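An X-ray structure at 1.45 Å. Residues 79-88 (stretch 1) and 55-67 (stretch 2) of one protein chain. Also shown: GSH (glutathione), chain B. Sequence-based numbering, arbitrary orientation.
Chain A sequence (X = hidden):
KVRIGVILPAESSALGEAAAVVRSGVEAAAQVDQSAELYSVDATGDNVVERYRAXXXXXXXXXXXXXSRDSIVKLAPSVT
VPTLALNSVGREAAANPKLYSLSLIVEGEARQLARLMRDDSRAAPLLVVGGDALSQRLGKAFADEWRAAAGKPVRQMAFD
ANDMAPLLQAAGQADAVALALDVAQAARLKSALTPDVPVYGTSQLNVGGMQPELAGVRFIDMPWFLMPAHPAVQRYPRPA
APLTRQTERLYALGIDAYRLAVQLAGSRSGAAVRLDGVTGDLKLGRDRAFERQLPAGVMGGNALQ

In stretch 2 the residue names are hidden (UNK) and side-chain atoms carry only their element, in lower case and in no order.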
# COMPACT_ATOMS: atom_id res chain seq x y z
N VAL A 79 -4.70 -17.85 -15.87
CA VAL A 79 -4.00 -16.60 -16.25
C VAL A 79 -3.08 -16.86 -17.42
O VAL A 79 -2.19 -17.74 -17.38
CB VAL A 79 -3.26 -15.93 -15.06
CG1 VAL A 79 -2.26 -14.88 -15.52
CG2 VAL A 79 -4.31 -15.29 -14.15
N THR A 80 -3.37 -16.15 -18.51
CA THR A 80 -2.60 -16.34 -19.75
C THR A 80 -2.03 -15.07 -20.35
O THR A 80 -1.23 -15.14 -21.27
CB THR A 80 -3.45 -16.99 -20.83
OG1 THR A 80 -4.60 -16.16 -21.03
CG2 THR A 80 -3.85 -18.41 -20.43
N VAL A 81 -2.47 -13.91 -19.86
CA VAL A 81 -1.82 -12.65 -20.18
C VAL A 81 -1.35 -12.01 -18.85
O VAL A 81 -1.85 -12.37 -17.78
CB VAL A 81 -2.74 -11.68 -20.94
CG1 VAL A 81 -3.24 -12.30 -22.20
CG2 VAL A 81 -3.88 -11.14 -20.07
N PRO A 82 -0.35 -11.12 -18.92
CA PRO A 82 0.13 -10.50 -17.70
C PRO A 82 -1.04 -9.93 -16.94
O PRO A 82 -1.84 -9.21 -17.53
CB PRO A 82 1.09 -9.43 -18.21
CG PRO A 82 1.55 -9.92 -19.52
CD PRO A 82 0.33 -10.58 -20.11
N THR A 83 -1.14 -10.30 -15.66
CA THR A 83 -2.31 -9.93 -14.88
C THR A 83 -1.86 -9.36 -13.56
O THR A 83 -1.09 -9.96 -12.84
CB THR A 83 -3.19 -11.17 -14.71
OG1 THR A 83 -3.58 -11.60 -16.00
CG2 THR A 83 -4.40 -10.90 -13.89
N LEU A 84 -2.32 -8.12 -13.33
CA LEU A 84 -1.96 -7.38 -12.13
C LEU A 84 -3.10 -7.42 -11.15
O LEU A 84 -3.99 -6.53 -11.16
CB LEU A 84 -1.59 -5.93 -12.50
CG LEU A 84 -1.00 -5.18 -11.33
CD1 LEU A 84 0.37 -5.63 -10.92
CD2 LEU A 84 -1.00 -3.71 -11.75
N ALA A 85 -3.09 -8.43 -10.29
CA ALA A 85 -4.04 -8.47 -9.18
C ALA A 85 -3.77 -7.35 -8.17
O ALA A 85 -2.66 -6.89 -7.98
CB ALA A 85 -4.00 -9.84 -8.51
N LEU A 86 -4.85 -6.93 -7.49
CA LEU A 86 -4.72 -5.82 -6.56
C LEU A 86 -4.88 -6.27 -5.14
O LEU A 86 -5.37 -5.53 -4.27
CB LEU A 86 -5.71 -4.71 -6.94
CG LEU A 86 -5.52 -4.09 -8.34
CD1 LEU A 86 -6.55 -2.99 -8.61
CD2 LEU A 86 -4.12 -3.52 -8.48
N ASN A 87 -4.49 -7.52 -4.90
CA ASN A 87 -4.36 -8.07 -3.56
C ASN A 87 -3.23 -9.08 -3.63
O ASN A 87 -2.75 -9.39 -4.71
CB ASN A 87 -5.69 -8.69 -3.08
CG ASN A 87 -5.67 -8.96 -1.59
OD1 ASN A 87 -4.98 -9.88 -1.09
ND2 ASN A 87 -6.35 -8.12 -0.87
N SER A 88 -2.80 -9.59 -2.47
CA SER A 88 -1.77 -10.63 -2.42
C SER A 88 -2.28 -11.82 -3.14
O SER A 88 -3.47 -12.13 -3.06
CB SER A 88 -1.50 -11.03 -0.99
OG SER A 88 -1.05 -9.90 -0.26
N UNK A 55 -12.57 -11.45 -21.82
CA UNK A 55 -11.78 -10.24 -22.06
C UNK A 55 -10.58 -10.63 -22.95
O UNK A 55 -10.31 -9.99 -23.95
c UNK A 55 -11.34 -9.62 -20.74
N UNK A 56 -9.91 -11.72 -22.60
CA UNK A 56 -8.79 -12.24 -23.39
C UNK A 56 -9.22 -12.64 -24.80
O UNK A 56 -8.56 -12.28 -25.79
c UNK A 56 -7.42 -12.95 -21.42
c UNK A 56 -8.16 -13.44 -22.64
c UNK A 56 -7.22 -14.26 -23.55
N UNK A 57 -10.34 -13.36 -24.89
CA UNK A 57 -10.94 -13.68 -26.17
C UNK A 57 -11.23 -12.42 -26.98
O UNK A 57 -11.16 -12.44 -28.17
c UNK A 57 -12.22 -14.51 -26.00
N UNK A 58 -11.53 -11.29 -26.31
CA UNK A 58 -11.77 -10.05 -27.04
C UNK A 58 -10.52 -9.20 -27.32
O UNK A 58 -10.65 -8.07 -27.76
c UNK A 58 -13.44 -8.14 -27.23
o UNK A 58 -14.21 -8.52 -28.13
o UNK A 58 -13.13 -6.93 -27.03
c UNK A 58 -12.81 -9.18 -26.30
N UNK A 59 -9.32 -9.70 -27.05
CA UNK A 59 -8.10 -9.02 -27.50
C UNK A 59 -7.37 -8.24 -26.42
O UNK A 59 -6.39 -7.55 -26.71
N UNK A 60 -7.86 -8.33 -25.17
CA UNK A 60 -7.11 -7.81 -24.03
C UNK A 60 -5.71 -8.44 -23.97
O UNK A 60 -5.56 -9.67 -24.12
c UNK A 60 -9.14 -7.08 -22.77
c UNK A 60 -7.95 -8.03 -22.75
c UNK A 60 -7.14 -7.93 -21.48
N UNK A 61 -4.67 -7.63 -23.82
CA UNK A 61 -3.32 -8.17 -23.65
C UNK A 61 -2.64 -7.94 -22.30
O UNK A 61 -1.50 -8.36 -22.12
n UNK A 61 -2.32 -5.94 -26.41
c UNK A 61 -2.54 -6.29 -25.15
c UNK A 61 -2.43 -7.75 -24.82
o UNK A 61 -2.83 -5.49 -24.30
N UNK A 62 -3.35 -7.28 -21.36
CA UNK A 62 -2.94 -7.24 -19.97
C UNK A 62 -4.21 -6.97 -19.16
O UNK A 62 -5.17 -6.45 -19.71
c UNK A 62 -1.92 -6.09 -19.77
c UNK A 62 -1.35 -6.03 -18.36
c UNK A 62 -2.53 -4.77 -20.23
N UNK A 63 -4.22 -7.41 -17.92
CA UNK A 63 -5.38 -7.26 -17.05
C UNK A 63 -5.00 -6.60 -15.75
O UNK A 63 -3.93 -6.84 -15.21
c UNK A 63 -6.99 -8.62 -15.63
c UNK A 63 -6.78 -9.09 -18.06
c UNK A 63 -6.04 -8.65 -16.81
N UNK A 64 -5.88 -5.68 -15.30
CA UNK A 64 -5.84 -5.13 -13.95
C UNK A 64 -6.99 -5.78 -13.20
O UNK A 64 -8.13 -5.77 -13.68
c UNK A 64 -4.81 -2.97 -14.60
c UNK A 64 -6.28 -3.09 -12.52
c UNK A 64 -5.04 -1.50 -14.96
c UNK A 64 -6.05 -3.60 -13.96
N UNK A 65 -6.66 -6.38 -12.06
CA UNK A 65 -7.61 -7.16 -11.31
C UNK A 65 -7.17 -8.60 -11.26
O UNK A 65 -6.25 -9.00 -11.96
N UNK A 66 -7.85 -9.39 -10.43
CA UNK A 66 -8.99 -9.06 -9.58
C UNK A 66 -8.61 -8.41 -8.25
O UNK A 66 -7.44 -8.14 -7.96
c UNK A 66 -9.62 -10.44 -9.26
c UNK A 66 -7.50 -10.81 -10.34
c UNK A 66 -8.76 -11.46 -9.86
N UNK A 67 -9.64 -8.14 -7.47
CA UNK A 67 -9.48 -7.43 -6.21
C UNK A 67 -9.60 -8.33 -5.00
O UNK A 67 -8.84 -8.16 -4.04
c UNK A 67 -11.32 -4.17 -5.10
c UNK A 67 -8.90 -4.70 -4.90
c UNK A 67 -10.30 -5.30 -4.97
c UNK A 67 -10.47 -6.27 -6.13
N1 GSH B . -1.88 -11.51 4.19
CA1 GSH B . -2.56 -10.68 5.16
C1 GSH B . -2.40 -11.20 6.57
O11 GSH B . -1.25 -11.40 7.06
O12 GSH B . -3.43 -11.38 7.26
CB1 GSH B . -4.05 -10.56 4.81
CG1 GSH B . -4.31 -10.03 3.40
CD1 GSH B . -3.82 -8.62 3.26
OE1 GSH B . -3.16 -8.13 4.16
N2 GSH B . -4.17 -8.02 2.10
CA2 GSH B . -3.83 -6.64 1.72
C2 GSH B . -5.06 -5.78 1.79
O2 GSH B . -5.79 -6.19 2.69
CB2 GSH B . -3.22 -6.64 0.33
SG2 GSH B . -2.49 -8.24 -0.02
N3 GSH B . -5.37 -4.69 0.99
CA3 GSH B . -4.58 -3.94 -0.03
C3 GSH B . -5.27 -3.62 -1.36
O31 GSH B . -4.97 -2.56 -2.00
O32 GSH B . -6.13 -4.41 -1.78

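Position 55 carries one side-chain carbon, out of reach of stretch 1, which marks Ala-55; so small a side chain suits a buried place near the end of a helix. Position 56 has three carbons, the first carrying the other two, and points toward stretch 1. This is Val-56, whose CG2 lies 4.2 Å from CG2 of Val-81 and whose CG1 lies 4.1 Å from OG1 of Thr-80.

Position 57 again has a single carbon and no contact: Ala-57, the last helical residue, exposed, whose small side chain is easily accommodated in a helix and needs no partner. At position 58 there are two carbons, the second carrying two oxygens. Such a carboxylate is Asp-58, well placed at an exposed site where the chain leaves helical geometry.

Position 59 has no side-chain atoms and is Gly-59. Its phi of 103° would jam a CB against the carbonyl oxygen of Asp-58, so the backbone itself calls for glycine. At position 60, three carbons forked at the first give Val-60, a buried apolar residue; its main-chain O lies 4.0 Å from CG1 of Val-81.

The side chain at position 61 has two carbons, the second bearing one oxygen and one nitrogen, and its CA-to-CB bond points away from stretch 1. It is Asn-61, whose amide oxygen and nitrogen are both hydrogen-bonded elsewhere in the structure. Its main-chain O meets stretch 1 instead, 3.5 Å from CD of Pro-82.

Position 62 opens the strand with three carbons forked at the first: Val-62. Branching at CB is well tolerated in extended chain, and its CG2 packs 4.2 Å from CB of Pro-82. Position 63 has the same forked three carbons and is Val-63. It shares a sheet face with Thr-83, its CG1 lying 3.9 Å from CG2 of Thr-83, and its CG2 comes within 4.1 Å of CG2 of Val-81.

Position 64 has four carbons, forked at the first, with one arm two carbons long. This is Ile-64, on the same sheet face as Leu-84, with CG2 3.9 Å from CD1 of Leu-86. Position 65 has no side chain: Gly-65, where a CB would be jammed against the carbonyl oxygen of Ile-64.

At position 66 three carbons close a ring onto the backbone N, so it is Pro-66, preceded by a cis peptide bond, which proline accepts more readily than other residues. Its CA-to-CB bond points away from stretch 1, yet CD lies 4.1 Å from CB of Ala-85. Position 67 has four carbons forked at the second, giving Leu-67. Its CA-to-CB bond points sideways, but leucine is long enough for CD1 to reach to 3.8 Å from CB of Leu-86 in a buried apolar site.

The contact works as a parallel pairing of strands. Val-63 N donates to Pro-82 O (3.0 Å), Leu-84 N to Val-63 O (2.8 Å) and Gly-65 N to Leu-84 O (2.8 Å), so the donors alternate between the two stretches. Beyond the strands, Leu-86 N donates to Pro-66 O (2.9 Å), continuing the attachment past the cis peptide. Apolar packing by Val-81 at one end and Leu-86 at the other supports this backbone ladder.

Stretch 2 (55-67) AVADGVNVVIGPL
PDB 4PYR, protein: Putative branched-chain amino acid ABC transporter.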